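Local coordinates for protein IWS1 (Encephalitozoon cuniculi, PDB 2XPP) that binds the elongation factor and histone chaperone Spt6 through a conserved helical domain and probably helps regulate transcription by RNA polymerase II, at residues L13-M17 and E43-L48; Q54-L58 and T93-H97; W69-L73 and I109-Y113. One frame throughout, in Å; residues are numbered along the deposited sequence.

How the contacts relate
From the N terminus, helix 5-30 runs out and helix 36-48 returns beside it, so contact 1 closes the first loop before either of the others opens. Helix 54-59 follows and meets the loop between helix 81-92 and helix 98-104 in contact 2. Before that connection closes, the end of helix 62-70 has begun contact 3, which reaches helix 106-115; contacts 2 and 3 therefore cross. They do not touch, their nearest atoms being about 8 Å apart. The N-terminal hairpin paired in contact 1 is linked to both: Leu13 and Leu48 pack on Leu57 of contact 2, while Trp69 of contact 3 packs on Ile44 and probably hydrogen-bonds to Met17 O.

Contact 1 (L13-M17 and E43-L48); sequences LKKRM and EISDIL
Both segments are α-helical and run nearly antiparallel: their axes approach to 11.6 Å at a signed crossing angle of -149°, with Leu13 CA and Ile44 CA 7.8 Å apart. Ile44, Leu13 and Arg16 lose the most surface. Ile44 (m, t) points toward the first helix and lies between Leu13 and Met17 on one hand and the Arg16 guanidinium on the other, with Ile44 CG2 4.2 Å from Leu13 CD1 and 3.8 Å from Met17 SD. Leu13 (t, p) directs CD2 to Ile47 CG2 at 3.3 Å and Leu48 CD2 at 3.7 Å; its branched end suits the hollow between these side chains. The arrangement is an antiparallel helical hairpin, in which helix 36-48 folds back along helix 5-30, and Trp69 of helix 62-70 packs against Ile44. At the more open border Arg16, whose long apolar stem and planar charged end suit a place beside both isoleucine and glutamate, reaches across with its first three chi angles all t. Arg16 NH1 meets Glu43 OE2 at 2.9 Å and Arg16 NH2 meets Glu43 OE1 at 3.0 Å in a two-pronged salt bridge, while Asn40 OD1 also accepts from NH2. Ile44 CD1 covers one guanidinium face, 3.8 Å from Arg16 NE.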
ATOM      1  N   LEU A  13      -3.841 -14.750   5.492  1.00 19.31           N
ATOM      2  CA  LEU A  13      -2.985 -13.578   5.670  1.00 17.81           C
ATOM      3  C   LEU A  13      -3.756 -12.286   5.428  1.00 17.91           C
ATOM      4  O   LEU A  13      -3.641 -11.357   6.219  1.00 17.99           O
ATOM      5  CB  LEU A  13      -1.746 -13.671   4.781  1.00 18.49           C
ATOM      6  CG  LEU A  13      -0.673 -12.620   5.092  1.00 20.69           C
ATOM      7  CD1 LEU A  13      -0.213 -12.739   6.529  1.00 25.52           C
ATOM      8  CD2 LEU A  13       0.521 -12.767   4.128  1.00 25.72           C
ATOM      9  N   LYS A  14      -4.593 -12.267   4.375  1.00 17.20           N
ATOM     10  CA  LYS A  14      -5.443 -11.122   4.052  1.00 17.50           C
ATOM     11  C   LYS A  14      -6.339 -10.795   5.258  1.00 18.21           C
ATOM     12  O   LYS A  14      -6.384  -9.642   5.703  1.00 18.80           O
ATOM     13  CB  LYS A  14      -6.287 -11.441   2.820  1.00 17.43           C
ATOM     14  CG  LYS A  14      -7.124 -10.215   2.315  1.00 18.00           C
ATOM     15  CD  LYS A  14      -8.022 -10.594   1.133  1.00 20.60           C
ATOM     16  CE  LYS A  14      -8.904  -9.400   0.712  1.00 19.25           C
ATOM     17  NZ  LYS A  14      -8.084  -8.504  -0.173  1.00 17.35           N
ATOM     18  N   LYS A  15      -7.000 -11.806   5.820  1.00 18.78           N
ATOM     19  CA  LYS A  15      -7.893 -11.589   6.964  1.00 21.01           C
ATOM     20  C   LYS A  15      -7.111 -11.100   8.190  1.00 19.94           C
ATOM     21  O   LYS A  15      -7.595 -10.222   8.944  1.00 20.27           O
ATOM     22  CB  LYS A  15      -8.662 -12.880   7.279  1.00 22.66           C
ATOM     23  CG  LYS A  15      -9.557 -12.784   8.533  1.00 26.40           C
ATOM     24  CD  LYS A  15     -10.265 -14.106   8.841  1.00 31.02           C
ATOM     25  CE  LYS A  15     -11.505 -13.911   9.719  1.00 36.41           C
ATOM     26  NZ  LYS A  15     -11.348 -12.777  10.673  1.00 35.23           N
ATOM     27  N   ARG A  16      -5.908 -11.630   8.373  1.00 19.48           N
ATOM     28  CA  ARG A  16      -5.085 -11.191   9.491  1.00 20.38           C
ATOM     29  C   ARG A  16      -4.752  -9.696   9.384  1.00 19.05           C
ATOM     30  O   ARG A  16      -4.861  -8.941  10.378  1.00 18.37           O
ATOM     31  CB  ARG A  16      -3.807 -11.996   9.559  1.00 21.39           C
ATOM     32  CG  ARG A  16      -2.989 -11.710  10.795  1.00 23.86           C
ATOM     33  CD  ARG A  16      -1.788 -12.653  10.849  1.00 26.93           C
ATOM     34  NE  ARG A  16      -0.878 -12.200  11.891  1.00 29.78           N
ATOM     35  CZ  ARG A  16       0.372 -12.618  12.034  1.00 30.00           C
ATOM     36  NH1 ARG A  16       0.882 -13.540  11.196  1.00 29.19           N
ATOM     37  NH2 ARG A  16       1.103 -12.118  13.028  1.00 30.19           N
ATOM     38  N   MET A  17      -4.390  -9.263   8.169  1.00 17.41           N
ATOM     39  CA  MET A  17      -4.031  -7.864   7.933  1.00 15.55           C
ATOM     40  C   MET A  17      -5.243  -6.982   8.114  1.00 15.70           C
ATOM     41  O   MET A  17      -5.119  -5.908   8.726  1.00 15.20           O
ATOM     42  CB  MET A  17      -3.474  -7.668   6.536  1.00 15.04           C
ATOM     43  CG  MET A  17      -2.052  -8.156   6.459  1.00 13.77           C
ATOM     44  SD  MET A  17      -1.279  -7.724   4.858  1.00 16.10           S
ATOM     45  CE  MET A  17      -0.744  -6.041   5.244  1.00 15.33           C
ATOM     46  N   GLU A  43       6.817  -9.729  10.908  1.00 20.13           N
ATOM     47  CA  GLU A  43       6.345 -11.073  10.564  1.00 22.50           C
ATOM     48  C   GLU A  43       5.524 -11.112   9.294  1.00 21.49           C
ATOM     49  O   GLU A  43       5.785 -11.938   8.403  1.00 21.77           O
ATOM     50  CB  GLU A  43       5.493 -11.661  11.679  1.00 22.52           C
ATOM     51  CG  GLU A  43       5.116 -13.108  11.407  1.00 27.06           C
ATOM     52  CD  GLU A  43       4.058 -13.653  12.355  1.00 33.43           C
ATOM     53  OE1 GLU A  43       3.894 -13.117  13.483  1.00 34.66           O
ATOM     54  OE2 GLU A  43       3.408 -14.644  11.960  1.00 33.46           O
ATOM     55  N   ILE A  44       4.519 -10.237   9.221  1.00 19.91           N
ATOM     56  CA  ILE A  44       3.641 -10.209   8.057  1.00 18.92           C
ATOM     57  C   ILE A  44       4.419  -9.831   6.788  1.00 18.73           C
ATOM     58  O   ILE A  44       4.188 -10.407   5.718  1.00 18.87           O
ATOM     59  CB  ILE A  44       2.411  -9.318   8.311  1.00 17.21           C
ATOM     60  CG1 ILE A  44       1.489 -10.026   9.324  1.00 18.96           C
ATOM     61  CG2 ILE A  44       1.655  -8.985   6.967  1.00 16.65           C
ATOM     62  CD1 ILE A  44       0.319  -9.216   9.778  1.00 19.19           C
ATOM     63  N   SER A  45       5.310  -8.849   6.896  1.00 19.03           N
ATOM     64  CA  SER A  45       6.088  -8.428   5.730  1.00 20.31           C
ATOM     65  C   SER A  45       6.989  -9.562   5.186  1.00 20.72           C
ATOM     66  O   SER A  45       7.151  -9.717   3.971  1.00 20.14           O
ATOM     67  CB  SER A  45       6.865  -7.143   6.018  1.00 20.03           C
ATOM     68  OG  SER A  45       7.929  -7.364   6.957  1.00 27.47           O
ATOM     69  N   ASP A  46       7.559 -10.343   6.080  1.00 20.93           N
ATOM     70  CA  ASP A  46       8.324 -11.522   5.679  1.00 23.57           C
ATOM     71  C   ASP A  46       7.471 -12.488   4.861  1.00 23.31           C
ATOM     72  O   ASP A  46       7.929 -12.990   3.836  1.00 25.18           O
ATOM     73  CB  ASP A  46       8.927 -12.226   6.888  1.00 24.93           C
ATOM     74  CG  ASP A  46      10.170 -11.511   7.418  1.00 30.54           C
ATOM     75  OD1 ASP A  46      10.528 -10.418   6.902  1.00 33.78           O
ATOM     76  OD2 ASP A  46      10.783 -12.035   8.360  1.00 33.07           O
ATOM     77  N   ILE A  47       6.235 -12.740   5.291  1.00 21.16           N
ATOM     78  CA  ILE A  47       5.327 -13.588   4.519  1.00 21.23           C
ATOM     79  C   ILE A  47       4.935 -12.961   3.174  1.00 19.63           C
ATOM     80  O   ILE A  47       4.893 -13.659   2.153  1.00 20.31           O
ATOM     81  CB  ILE A  47       4.061 -13.950   5.316  1.00 21.37           C
ATOM     82  CG1 ILE A  47       4.458 -14.655   6.614  1.00 23.83           C
ATOM     83  CG2 ILE A  47       3.081 -14.757   4.456  1.00 22.96           C
ATOM     84  CD1 ILE A  47       3.334 -14.747   7.630  1.00 26.91           C
ATOM     85  N   LEU A  48       4.654 -11.667   3.175  1.00 17.95           N
ATOM     86  CA  LEU A  48       4.281 -10.963   1.958  1.00 16.58           C
ATOM     87  C   LEU A  48       5.383 -11.007   0.920  1.00 16.69           C
ATOM     88  O   LEU A  48       5.112 -10.779  -0.274  1.00 19.38           O
ATOM     89  CB  LEU A  48       3.942  -9.514   2.265  1.00 15.57           C
ATOM     90  CG  LEU A  48       2.669  -9.254   3.061  1.00 14.70           C
ATOM     91  CD1 LEU A  48       2.651  -7.772   3.366  1.00 13.73           C
ATOM     92  CD2 LEU A  48       1.416  -9.663   2.249  1.00 17.09           C
TER

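Contact 2 (Q54-L58 and T93-H97)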
ATOM      1  N   GLN A  54       3.215 -15.136  -3.921  1.00 19.29           N
ATOM      2  CA  GLN A  54       3.010 -13.785  -4.459  1.00 19.85           C
ATOM      3  C   GLN A  54       1.808 -13.635  -5.370  1.00 18.51           C
ATOM      4  O   GLN A  54       0.996 -12.688  -5.221  1.00 17.52           O
ATOM      5  CB  GLN A  54       4.264 -13.277  -5.190  1.00 20.57           C
ATOM      6  CG  GLN A  54       4.106 -11.806  -5.601  1.00 23.02           C
ATOM      7  CD  GLN A  54       5.417 -11.186  -6.024  1.00 25.59           C
ATOM      8  OE1 GLN A  54       5.615 -10.925  -7.219  1.00 23.81           O
ATOM      9  NE2 GLN A  54       6.358 -10.999  -5.050  1.00 22.10           N
ATOM     10  N   GLU A  55       1.704 -14.519  -6.352  1.00 19.91           N
ATOM     11  CA  GLU A  55       0.610 -14.392  -7.301  1.00 21.30           C
ATOM     12  C   GLU A  55      -0.744 -14.586  -6.650  1.00 20.73           C
ATOM     13  O   GLU A  55      -1.683 -13.906  -7.013  1.00 20.66           O
ATOM     14  CB  GLU A  55       0.743 -15.384  -8.434  1.00 22.88           C
ATOM     15  CG  GLU A  55       1.700 -14.934  -9.532  1.00 27.58           C
ATOM     16  CD  GLU A  55       1.331 -13.555 -10.119  1.00 31.02           C
ATOM     17  OE1 GLU A  55       0.290 -13.412 -10.797  1.00 34.12           O
ATOM     18  OE2 GLU A  55       2.102 -12.620  -9.891  1.00 34.10           O
ATOM     19  N   SER A  56      -0.840 -15.550  -5.733  1.00 20.13           N
ATOM     20  CA  SER A  56      -2.088 -15.790  -5.007  1.00 20.86           C
ATOM     21  C   SER A  56      -2.455 -14.580  -4.177  1.00 18.89           C
ATOM     22  O   SER A  56      -3.614 -14.165  -4.150  1.00 19.26           O
ATOM     23  CB  SER A  56      -1.978 -16.988  -4.073  1.00 21.11           C
ATOM     24  OG  SER A  56      -1.836 -18.177  -4.801  1.00 27.11           O
ATOM     25  N   LEU A  57      -1.464 -13.982  -3.498  1.00 16.92           N
ATOM     26  CA  LEU A  57      -1.704 -12.785  -2.716  1.00 16.06           C
ATOM     27  C   LEU A  57      -2.240 -11.637  -3.606  1.00 15.32           C
ATOM     28  O   LEU A  57      -3.217 -10.961  -3.238  1.00 15.37           O
ATOM     29  CB  LEU A  57      -0.432 -12.376  -1.950  1.00 14.99           C
ATOM     30  CG  LEU A  57      -0.040 -13.263  -0.778  1.00 15.10           C
ATOM     31  CD1 LEU A  57       1.370 -12.887  -0.369  1.00 17.63           C
ATOM     32  CD2 LEU A  57      -1.000 -13.094   0.399  1.00 16.47           C
ATOM     33  N   LEU A  58      -1.639 -11.443  -4.775  1.00 17.00           N
ATOM     34  CA  LEU A  58      -2.047 -10.346  -5.653  1.00 16.38           C
ATOM     35  C   LEU A  58      -3.459 -10.636  -6.173  1.00 17.35           C
ATOM     36  O   LEU A  58      -4.309  -9.736  -6.196  1.00 17.78           O
ATOM     37  CB  LEU A  58      -1.069 -10.193  -6.816  1.00 16.49           C
ATOM     38  CG  LEU A  58       0.298  -9.632  -6.430  1.00 13.85           C
ATOM     39  CD1 LEU A  58       1.260  -9.705  -7.614  1.00 18.09           C
ATOM     40  CD2 LEU A  58       0.126  -8.143  -5.904  1.00 15.85           C
ATOM     41  N   THR A  93       9.097  -5.409  -4.345  1.00 16.04           N
ATOM     42  CA  THR A  93       9.460  -6.783  -4.704  1.00 18.41           C
ATOM     43  C   THR A  93       8.378  -7.508  -5.501  1.00 18.28           C
ATOM     44  O   THR A  93       8.633  -8.610  -5.997  1.00 20.00           O
ATOM     45  CB  THR A  93       9.804  -7.690  -3.477  1.00 18.17           C
ATOM     46  OG1 THR A  93       8.623  -8.031  -2.749  1.00 20.12           O
ATOM     47  CG2 THR A  93      10.853  -7.045  -2.537  1.00 21.30           C
ATOM     48  N   MET A  94       7.192  -6.926  -5.586  1.00 17.30           N
ATOM     49  CA  MET A  94       6.038  -7.608  -6.202  1.00 16.78           C
ATOM     50  C   MET A  94       5.870  -7.318  -7.691  1.00 17.59           C
ATOM     51  O   MET A  94       6.115  -6.178  -8.142  1.00 17.55           O
ATOM     52  CB  MET A  94       4.762  -7.199  -5.444  1.00 16.37           C
ATOM     53  CG  MET A  94       4.728  -7.829  -4.091  1.00 17.13           C
ATOM     54  SD  MET A  94       3.333  -7.165  -3.177  1.00 18.52           S
ATOM     55  CE  MET A  94       3.049  -8.492  -2.030  1.00 22.18           C
ATOM     56  N   LYS A  95       5.459  -8.342  -8.468  1.00 17.22           N
ATOM     57  CA  LYS A  95       5.251  -8.160  -9.903  1.00 18.51           C
ATOM     58  C   LYS A  95       3.842  -7.568 -10.125  1.00 18.88           C
ATOM     59  O   LYS A  95       2.917  -8.274 -10.521  1.00 18.96           O
ATOM     60  CB  LYS A  95       5.421  -9.479 -10.672  1.00 19.34           C
ATOM     61  CG  LYS A  95       6.851  -9.979 -10.629  1.00 24.67           C
ATOM     62  CD  LYS A  95       7.102 -11.199 -11.492  1.00 29.85           C
ATOM     63  CE  LYS A  95       8.535 -11.702 -11.303  1.00 34.21           C
ATOM     64  NZ  LYS A  95       8.889 -12.940 -12.121  1.00 37.43           N
ATOM     65  N   ILE A  96       3.758  -6.256  -9.918  1.00 16.95           N
ATOM     66  CA  ILE A  96       2.503  -5.487  -9.929  1.00 17.29           C
ATOM     67  C   ILE A  96       2.227  -4.894 -11.300  1.00 17.69           C
ATOM     68  O   ILE A  96       3.079  -4.196 -11.877  1.00 19.12           O
ATOM     69  CB  ILE A  96       2.543  -4.442  -8.809  1.00 15.45           C
ATOM     70  CG1 ILE A  96       2.478  -5.148  -7.435  1.00 17.44           C
ATOM     71  CG2 ILE A  96       1.414  -3.465  -8.949  1.00 17.81           C
ATOM     72  CD1 ILE A  96       2.815  -4.210  -6.234  1.00 17.09           C
ATOM     73  N   HIS A  97       1.042  -5.166 -11.824  1.00 18.27           N
ATOM     74  CA  HIS A  97       0.730  -4.778 -13.178  1.00 18.78           C
ATOM     75  C   HIS A  97      -0.481  -3.865 -13.162  1.00 18.24           C
ATOM     76  O   HIS A  97      -1.100  -3.649 -12.116  1.00 16.59           O
ATOM     77  CB  HIS A  97       0.507  -6.013 -14.078  1.00 21.63           C
ATOM     78  CG  HIS A  97       1.705  -6.929 -14.158  1.00 26.42           C
ATOM     79  ND1 HIS A  97       3.006  -6.466 -14.220  1.00 31.52           N
ATOM     80  CD2 HIS A  97       1.793  -8.280 -14.148  1.00 30.50           C
ATOM     81  CE1 HIS A  97       3.840  -7.491 -14.267  1.00 33.69           C
ATOM     82  NE2 HIS A  97       3.129  -8.605 -14.229  1.00 33.25           N
TER
HETATM   83  O   HOH W   1       8.597 -11.191  -7.874  1.00 28.34           O
HETATM   84  O   HOH W   2       1.984 -10.605 -11.454  1.00 23.95           O
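Gln54 stretches its side chain, with chi1 and chi2 both t, across the backbone of Thr93, Met94 and Lys95, and its amide lies against this chain rather than against another polar side chain. Gln54 OE1 accepts a hydrogen bond from Lys95 N at 2.9 Å, and Gln54 NE2 gives a weak one to Thr93 O at 3.4 Å. A carboxamide suits the place because one group both donates and accepts. The loop has left helix 81-92, so these main-chain groups are met by a side chain instead of by regular helical bonds; Lys95 is the centre of an inverse gamma turn, with Ile96 N bonded weakly to Met94 O at 3.0 Å. One helical turn beyond Gln54, Leu58 supplies the apolar part. Leu58 CD2 packs on Met94 SD at 4.3 Å and Ile96 CG1 at 4.1 Å, while Leu63 of helix 62-70 touches both Leu58 and Ile96. Two waters extend the join. Water 1 donates to Gln54 OE1 at 3.1 Å and to Thr93 O at 3.2 Å; water 2 donates to Glu55 OE2 at 2.6 Å and to Lys95 O at 2.7 Å. His97, the last residue of the loop segment, occupies the N-cap position before helix 98-104. Since the polar bonds on the loop side all use main-chain atoms, they depend on the path of the loop more than on the chemistry of its side chains.

Contact 3 (W69-L73 and I109-Y113)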
ATOM      1  N   TRP A  69      -2.952  -0.383   5.409  1.00 11.77           N
ATOM      2  CA  TRP A  69      -1.877  -0.231   6.414  1.00 11.27           C
ATOM      3  C   TRP A  69      -1.023   1.031   6.195  1.00 12.60           C
ATOM      4  O   TRP A  69      -0.447   1.580   7.170  1.00 12.99           O
ATOM      5  CB  TRP A  69      -0.977  -1.459   6.424  1.00 12.02           C
ATOM      6  CG  TRP A  69      -1.499  -2.671   7.203  1.00 11.90           C
ATOM      7  CD1 TRP A  69      -2.746  -3.241   7.170  1.00 13.67           C
ATOM      8  CD2 TRP A  69      -0.713  -3.477   8.090  1.00 12.63           C
ATOM      9  NE1 TRP A  69      -2.784  -4.339   8.016  1.00 13.29           N
ATOM     10  CE2 TRP A  69      -1.546  -4.505   8.578  1.00 13.52           C
ATOM     11  CE3 TRP A  69       0.617  -3.400   8.545  1.00 13.79           C
ATOM     12  CZ2 TRP A  69      -1.081  -5.483   9.491  1.00 14.78           C
ATOM     13  CZ3 TRP A  69       1.074  -4.349   9.446  1.00 14.58           C
ATOM     14  CH2 TRP A  69       0.213  -5.372   9.913  1.00 14.27           C
ATOM     15  N   LEU A  70      -0.907   1.487   4.952  1.00 11.45           N
ATOM     16  CA  LEU A  70      -0.109   2.717   4.644  1.00 10.83           C
ATOM     17  C   LEU A  70      -0.925   4.005   4.789  1.00 11.27           C
ATOM     18  O   LEU A  70      -0.377   5.119   4.842  1.00 11.92           O
ATOM     19  CB  LEU A  70       0.372   2.617   3.197  1.00 10.24           C
ATOM     20  CG  LEU A  70       1.491   1.558   2.966  1.00 12.06           C
ATOM     21  CD1 LEU A  70       1.722   1.432   1.445  1.00 13.85           C
ATOM     22  CD2 LEU A  70       2.818   1.977   3.664  1.00 15.63           C
ATOM     23  N   GLU A  71      -2.235   3.856   4.802  1.00 12.06           N
ATOM     24  CA  GLU A  71      -3.144   5.023   4.853  1.00 11.71           C
ATOM     25  C   GLU A  71      -3.140   5.744   6.203  1.00 12.45           C
ATOM     26  O   GLU A  71      -2.723   5.124   7.249  1.00 12.12           O
ATOM     27  CB  GLU A  71      -4.550   4.600   4.467  1.00 12.96           C
ATOM     28  CG  GLU A  71      -4.685   4.465   2.962  1.00 14.52           C
ATOM     29  CD  GLU A  71      -6.099   4.065   2.552  1.00 17.62           C
ATOM     30  OE1 GLU A  71      -6.742   3.241   3.259  1.00 17.51           O
ATOM     31  OE2 GLU A  71      -6.627   4.624   1.558  1.00 20.11           O
ATOM     32  N   PRO A  72      -3.551   7.027   6.212  1.00 13.29           N
ATOM     33  CA  PRO A  72      -3.611   7.711   7.524  1.00 14.07           C
ATOM     34  C   PRO A  72      -4.580   7.009   8.477  1.00 14.45           C
ATOM     35  O   PRO A  72      -5.567   6.397   8.050  1.00 14.31           O
ATOM     36  CB  PRO A  72      -4.181   9.094   7.199  1.00 15.82           C
ATOM     37  CG  PRO A  72      -3.972   9.236   5.695  1.00 15.54           C
ATOM     38  CD  PRO A  72      -4.044   7.885   5.114  1.00 14.66           C
ATOM     39  N   LEU A  73      -4.264   7.112   9.739  1.00 15.25           N
ATOM     40  CA  LEU A  73      -5.212   6.785  10.806  1.00 16.80           C
ATOM     41  C   LEU A  73      -6.440   7.731  10.822  1.00 16.71           C
ATOM     42  O   LEU A  73      -6.400   8.835  10.242  1.00 16.60           O
ATOM     43  CB  LEU A  73      -4.502   6.861  12.166  1.00 17.04           C
ATOM     44  CG  LEU A  73      -3.724   5.551  12.276  1.00 21.53           C
ATOM     45  CD1 LEU A  73      -2.320   5.630  11.673  1.00 19.99           C
ATOM     46  CD2 LEU A  73      -3.739   4.979  13.662  1.00 24.66           C
ATOM     47  N   ILE A 109      -1.989   6.006  -2.542  1.00 13.55           N
ATOM     48  CA  ILE A 109      -1.281   6.251  -1.252  1.00 13.25           C
ATOM     49  C   ILE A 109       0.230   6.334  -1.460  1.00 13.29           C
ATOM     50  O   ILE A 109       0.887   7.184  -0.861  1.00 12.68           O
ATOM     51  CB  ILE A 109      -1.671   5.255  -0.117  1.00 12.69           C
ATOM     52  CG1 ILE A 109      -1.109   5.731   1.258  1.00 12.84           C
ATOM     53  CG2 ILE A 109      -1.171   3.801  -0.398  1.00 11.89           C
ATOM     54  CD1 ILE A 109      -1.588   7.125   1.751  1.00 15.13           C
ATOM     55  N   VAL A 110       0.768   5.510  -2.362  1.00 12.36           N
ATOM     56  CA  VAL A 110       2.206   5.611  -2.644  1.00 12.98           C
ATOM     57  C   VAL A 110       2.535   6.965  -3.279  1.00 13.78           C
ATOM     58  O   VAL A 110       3.561   7.570  -2.932  1.00 15.20           O
ATOM     59  CB  VAL A 110       2.696   4.431  -3.505  1.00 12.24           C
ATOM     60  CG1 VAL A 110       4.193   4.640  -3.919  1.00 14.29           C
ATOM     61  CG2 VAL A 110       2.476   3.081  -2.715  1.00 13.17           C
ATOM     62  N   TYR A 111       1.646   7.438  -4.176  1.00 15.03           N
ATOM     63  CA  TYR A 111       1.812   8.740  -4.767  1.00 16.62           C
ATOM     64  C   TYR A 111       1.853   9.805  -3.658  1.00 17.48           C
ATOM     65  O   TYR A 111       2.719  10.710  -3.675  1.00 18.08           O
ATOM     66  CB  TYR A 111       0.760   9.034  -5.848  1.00 16.79           C
ATOM     67  CG  TYR A 111       1.061  10.366  -6.491  1.00 20.92           C
ATOM     68  CD1 TYR A 111       2.062  10.480  -7.468  1.00 27.46           C
ATOM     69  CD2 TYR A 111       0.434  11.530  -6.028  1.00 24.30           C
ATOM     70  CE1 TYR A 111       2.384  11.712  -8.021  1.00 29.47           C
ATOM     71  CE2 TYR A 111       0.753  12.773  -6.568  1.00 26.97           C
ATOM     72  CZ  TYR A 111       1.717  12.848  -7.573  1.00 31.18           C
ATOM     73  OH  TYR A 111       2.017  14.081  -8.125  1.00 35.90           O
ATOM     74  N   PHE A 112       0.939   9.685  -2.676  1.00 15.26           N
ATOM     75  CA  PHE A 112       0.949  10.651  -1.600  1.00 16.71           C
ATOM     76  C   PHE A 112       2.282  10.631  -0.825  1.00 16.08           C
ATOM     77  O   PHE A 112       2.834  11.689  -0.485  1.00 17.42           O
ATOM     78  CB  PHE A 112      -0.238  10.440  -0.651  1.00 15.56           C
ATOM     79  CG  PHE A 112      -0.189  11.373   0.533  1.00 17.42           C
ATOM     80  CD1 PHE A 112      -0.341  12.764   0.362  1.00 19.58           C
ATOM     81  CD2 PHE A 112       0.072  10.863   1.775  1.00 17.05           C
ATOM     82  CE1 PHE A 112      -0.257  13.643   1.485  1.00 19.49           C
ATOM     83  CE2 PHE A 112       0.169  11.713   2.889  1.00 15.83           C
ATOM     84  CZ  PHE A 112       0.017  13.082   2.740  1.00 18.92           C
ATOM     85  N   TYR A 113       2.822   9.440  -0.585  1.00 15.92           N
ATOM     86  CA  TYR A 113       4.078   9.337   0.131  1.00 15.44           C
ATOM     87  C   TYR A 113       5.158  10.084  -0.633  1.00 17.29           C
ATOM     88  O   TYR A 113       6.026  10.704   0.002  1.00 17.73           O
ATOM     89  CB  TYR A 113       4.494   7.889   0.310  1.00 14.91           C
ATOM     90  CG  TYR A 113       3.853   7.185   1.503  1.00 13.54           C
ATOM     91  CD1 TYR A 113       4.614   6.285   2.267  1.00 14.43           C
ATOM     92  CD2 TYR A 113       2.503   7.390   1.863  1.00 14.68           C
ATOM     93  CE1 TYR A 113       4.047   5.598   3.377  1.00 15.45           C
ATOM     94  CE2 TYR A 113       1.939   6.712   2.992  1.00 14.55           C
ATOM     95  CZ  TYR A 113       2.732   5.838   3.729  1.00 15.62           C
ATOM     96  OH  TYR A 113       2.239   5.150   4.816  1.00 12.75           O
TER
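Trp69, in the last turn of helix 62-70, faces another way: its indole packs among Ile20 and Leu21 of helix 5-30, and Trp69 NE1 probably hydrogen-bonds to Met17 O. Leu70, the final helical residue, makes the main contact and has the most surface covered. Leu70 CB lies 4.0 Å from Ile109 CG1, and Leu70 CD2 lies 3.8 Å from Tyr113 CE1. Its carbonyl, at the end of the helix where the chain departs, receives a short hydrogen bond from Tyr113 OH, with 2.6 Å between Tyr113 OH and Leu70 O. The oxygen lies near the plane of the tyrosine ring, at its edge. Tyrosine fits here because its ring can be buried while its hydroxyl satisfies a main-chain acceptor. At Glu71 the chain turns extended (psi 158°), and Glu71 CA rests 4.1 Å from Ile109 CD1, while its carboxylate OE2 hydrogen-bonds to an aromatic side chain of the Spt6 chain. Pro72, whose ring favours this extended course, sets CD 4.2 Å from Ile109 CD1, and Leu73 continues the same conformation toward Asn25 and Asn28 of helix 5-30. The Spt6 chain also packs on Pro72, Ile109, Tyr111 and Phe112, so this junction of a helix end with helix 106-115 forms part of the Spt6-binding surface of the TFIIS N-terminal-like helical domain.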